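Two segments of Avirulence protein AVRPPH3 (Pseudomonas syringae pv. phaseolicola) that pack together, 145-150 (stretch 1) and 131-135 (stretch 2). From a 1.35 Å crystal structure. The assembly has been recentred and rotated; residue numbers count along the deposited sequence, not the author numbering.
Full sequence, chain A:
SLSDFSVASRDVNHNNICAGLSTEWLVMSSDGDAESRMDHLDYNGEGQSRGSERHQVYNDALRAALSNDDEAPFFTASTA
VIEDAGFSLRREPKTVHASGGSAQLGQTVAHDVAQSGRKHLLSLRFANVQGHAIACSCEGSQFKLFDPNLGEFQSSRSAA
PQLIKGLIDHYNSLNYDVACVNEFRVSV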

ATOM      1  N   LEU A 145       1.812  -6.653  -5.285  1.00  9.78           N
ATOM      2  CA  LEU A 145       1.043  -5.566  -4.698  1.00 10.06           C
ATOM      3  C   LEU A 145      -0.003  -6.141  -3.756  1.00  9.36           C
ATOM      4  O   LEU A 145      -0.707  -7.095  -4.094  1.00 10.09           O
ATOM      5  CB  LEU A 145       0.376  -4.722  -5.789  1.00 10.89           C
ATOM      6  CG  LEU A 145      -0.410  -3.504  -5.290  1.00 10.94           C
ATOM      7  CD1 LEU A 145      -0.376  -2.409  -6.341  1.00 13.86           C
ATOM      8  CD2 LEU A 145      -1.843  -3.900  -4.954  1.00 12.79           C
ATOM      9  N   PHE A 146      -0.091  -5.563  -2.564  1.00  8.07           N
ATOM     10  CA  PHE A 146      -1.051  -6.005  -1.561  1.00  8.24           C
ATOM     11  C   PHE A 146      -1.984  -4.873  -1.165  1.00  7.34           C
ATOM     12  O   PHE A 146      -1.537  -3.788  -0.779  1.00  7.99           O
ATOM     13  CB  PHE A 146      -0.315  -6.524  -0.315  1.00  7.69           C
ATOM     14  CG  PHE A 146      -1.201  -6.684   0.901  1.00  7.71           C
ATOM     15  CD1 PHE A 146      -2.229  -7.624   0.922  1.00  8.39           C
ATOM     16  CD2 PHE A 146      -1.002  -5.891   2.026  1.00  8.18           C
ATOM     17  CE1 PHE A 146      -3.041  -7.767   2.047  1.00  8.69           C
ATOM     18  CE2 PHE A 146      -1.809  -6.029   3.154  1.00  9.71           C
ATOM     19  CZ  PHE A 146      -2.829  -6.969   3.160  1.00  8.15           C
ATOM     20  N   ASP A 147      -3.282  -5.124  -1.284  1.00  7.70           N
ATOM     21  CA  ASP A 147      -4.295  -4.155  -0.885  1.00  7.35           C
ATOM     22  C   ASP A 147      -5.087  -4.872   0.207  1.00  7.36           C
ATOM     23  O   ASP A 147      -5.744  -5.875  -0.063  1.00  7.81           O
ATOM     24  CB  ASP A 147      -5.228  -3.822  -2.046  1.00  8.20           C
ATOM     25  CG  ASP A 147      -6.287  -2.804  -1.665  1.00  8.97           C
ATOM     26  OD1 ASP A 147      -6.660  -2.747  -0.474  1.00  8.66           O
ATOM     27  OD2 ASP A 147      -6.757  -2.065  -2.559  1.00 10.87           O
ATOM     28  N   PRO A 148      -5.029  -4.374   1.451  1.00  7.55           N
ATOM     29  CA  PRO A 148      -5.753  -4.998   2.565  1.00  8.74           C
ATOM     30  C   PRO A 148      -7.233  -5.308   2.297  1.00  8.40           C
ATOM     31  O   PRO A 148      -7.778  -6.254   2.867  1.00  8.65           O
ATOM     32  CB  PRO A 148      -5.568  -3.993   3.697  1.00  9.66           C
ATOM     33  CG  PRO A 148      -4.214  -3.402   3.408  1.00 10.78           C
ATOM     34  CD  PRO A 148      -4.257  -3.201   1.907  1.00  8.28           C
ATOM     35  N   ASN A 149      -7.884  -4.516   1.447  1.00  8.22           N
ATOM     36  CA  ASN A 149      -9.296  -4.736   1.132  1.00  9.73           C
ATOM     37  C   ASN A 149      -9.530  -5.863   0.136  1.00  9.67           C
ATOM     38  O   ASN A 149     -10.629  -6.418   0.082  1.00 10.04           O
ATOM     39  CB  ASN A 149      -9.939  -3.488   0.507  1.00 10.11           C
ATOM     40  CG  ASN A 149     -10.080  -2.332   1.473  1.00 10.91           C
ATOM     41  OD1 ASN A 149     -10.316  -2.515   2.666  1.00 12.21           O
ATOM     42  ND2 ASN A 149      -9.970  -1.117   0.944  1.00 10.80           N
ATOM     43  N   LEU A 150      -8.503  -6.208  -0.639  1.00  9.30           N
ATOM     44  CA  LEU A 150      -8.640  -7.197  -1.706  1.00  9.58           C
ATOM     45  C   LEU A 150      -7.751  -8.430  -1.679  1.00  9.81           C
ATOM     46  O   LEU A 150      -8.194  -9.521  -2.047  1.00 11.46           O
ATOM     47  CB  LEU A 150      -8.447  -6.488  -3.049  1.00 10.63           C
ATOM     48  CG  LEU A 150      -9.385  -5.305  -3.313  1.00 11.67           C
ATOM     49  CD1 LEU A 150      -8.851  -4.467  -4.461  1.00 12.24           C
ATOM     50  CD2 LEU A 150     -10.785  -5.821  -3.616  1.00 15.37           C
TER
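Stretch 2, residues 131-135: GHAIA

Stretch 2, residues 131-135, is extended throughout and belongs to a longer strand. It runs antiparallel to strand 145-147, with an angle of 153° between the two N-to-C directions and a closest axis approach of 4.9 Å.

Gly131 makes no contact with stretch 1. His132 points toward it, with chi1 in t. Its NE2 donates a nearly linear hydrogen bond to Asp147 OD1 at 2.7 Å, which lies at the ring edge. Asp147 OD1 also accepts from Asn149 N at 2.9 Å, so one carboxylate oxygen holds both the turn and the imidazole. Asn149 ND2 lies over one face of the His132 ring, 3.1 Å from CE1.

Ala133 points its CB away. Its backbone still meets the turn, with Ala133 O 3.3 Å from Pro148 CD.

Ile134 has chi1 in p and chi2 in t. Its CA is 4.7 Å from Asp147 CA. Ile134 CG2 lies 3.6 Å from Asp147 CG and 4.1 Å from Pro148 CD, while CD1 reaches Leu145 CD1 at 4.4 Å.

Ala135 pairs with Phe146, their CA atoms 5.3 Å apart and their side chains on the same face of the sheet. Ala135 N donates to Phe146 O at 3.0 Å, and Phe146 N donates to Ala135 O at 2.8 Å. Leu145 CA adds a CA-H...O contact to Ala135 O at 3.4 Å.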

ATOM      1  N   GLY A 131      -8.566   8.103   3.415  1.00 23.10           N
ATOM      2  CA  GLY A 131      -7.349   7.488   2.930  1.00 20.25           C
ATOM      3  C   GLY A 131      -7.384   5.977   3.024  1.00 16.67           C
ATOM      4  O   GLY A 131      -8.221   5.396   3.721  1.00 17.06           O
ATOM      5  N   HIS A 132      -6.469   5.345   2.300  1.00 12.97           N
ATOM      6  CA  HIS A 132      -6.349   3.894   2.287  1.00 11.21           C
ATOM      7  C   HIS A 132      -4.939   3.484   1.880  1.00 13.28           C
ATOM      8  O   HIS A 132      -4.461   3.822   0.794  1.00 15.46           O
ATOM      9  CB  HIS A 132      -7.347   3.264   1.327  1.00 10.73           C
ATOM     10  CG  HIS A 132      -7.235   1.775   1.258  1.00 10.16           C
ATOM     11  ND1 HIS A 132      -7.397   0.971   2.366  1.00 11.44           N
ATOM     12  CD2 HIS A 132      -6.953   0.944   0.227  1.00 10.29           C
ATOM     13  CE1 HIS A 132      -7.220  -0.290   2.020  1.00  9.97           C
ATOM     14  NE2 HIS A 132      -6.950  -0.335   0.728  1.00  9.86           N
ATOM     15  N   ALA A 133      -4.292   2.723   2.748  1.00  9.95           N
ATOM     16  CA  ALA A 133      -2.927   2.293   2.513  1.00  9.34           C
ATOM     17  C   ALA A 133      -2.813   0.909   1.896  1.00  8.98           C
ATOM     18  O   ALA A 133      -3.562  -0.003   2.245  1.00  9.93           O
ATOM     19  CB  ALA A 133      -2.158   2.334   3.820  1.00 10.90           C
ATOM     20  N   ILE A 134      -1.876   0.778   0.964  1.00  8.18           N
ATOM     21  CA  ILE A 134      -1.583  -0.488   0.308  1.00  8.59           C
ATOM     22  C   ILE A 134      -0.060  -0.568   0.242  1.00  7.41           C
ATOM     23  O   ILE A 134       0.636   0.378   0.618  1.00  7.77           O
ATOM     24  CB  ILE A 134      -2.194  -0.571  -1.118  1.00  8.82           C
ATOM     25  CG1 ILE A 134      -1.608   0.508  -2.033  1.00  9.78           C
ATOM     26  CG2 ILE A 134      -3.710  -0.442  -1.029  1.00 10.03           C
ATOM     27  CD1 ILE A 134      -2.103   0.436  -3.469  1.00 11.68           C
ATOM     28  N   ALA A 135       0.474  -1.691  -0.219  1.00  8.19           N
ATOM     29  CA  ALA A 135       1.921  -1.834  -0.296  1.00  8.35           C
ATOM     30  C   ALA A 135       2.330  -2.623  -1.521  1.00  8.08           C
ATOM     31  O   ALA A 135       1.528  -3.335  -2.122  1.00  8.61           O
ATOM     32  CB  ALA A 135       2.451  -2.520   0.968  1.00  9.63           C
TER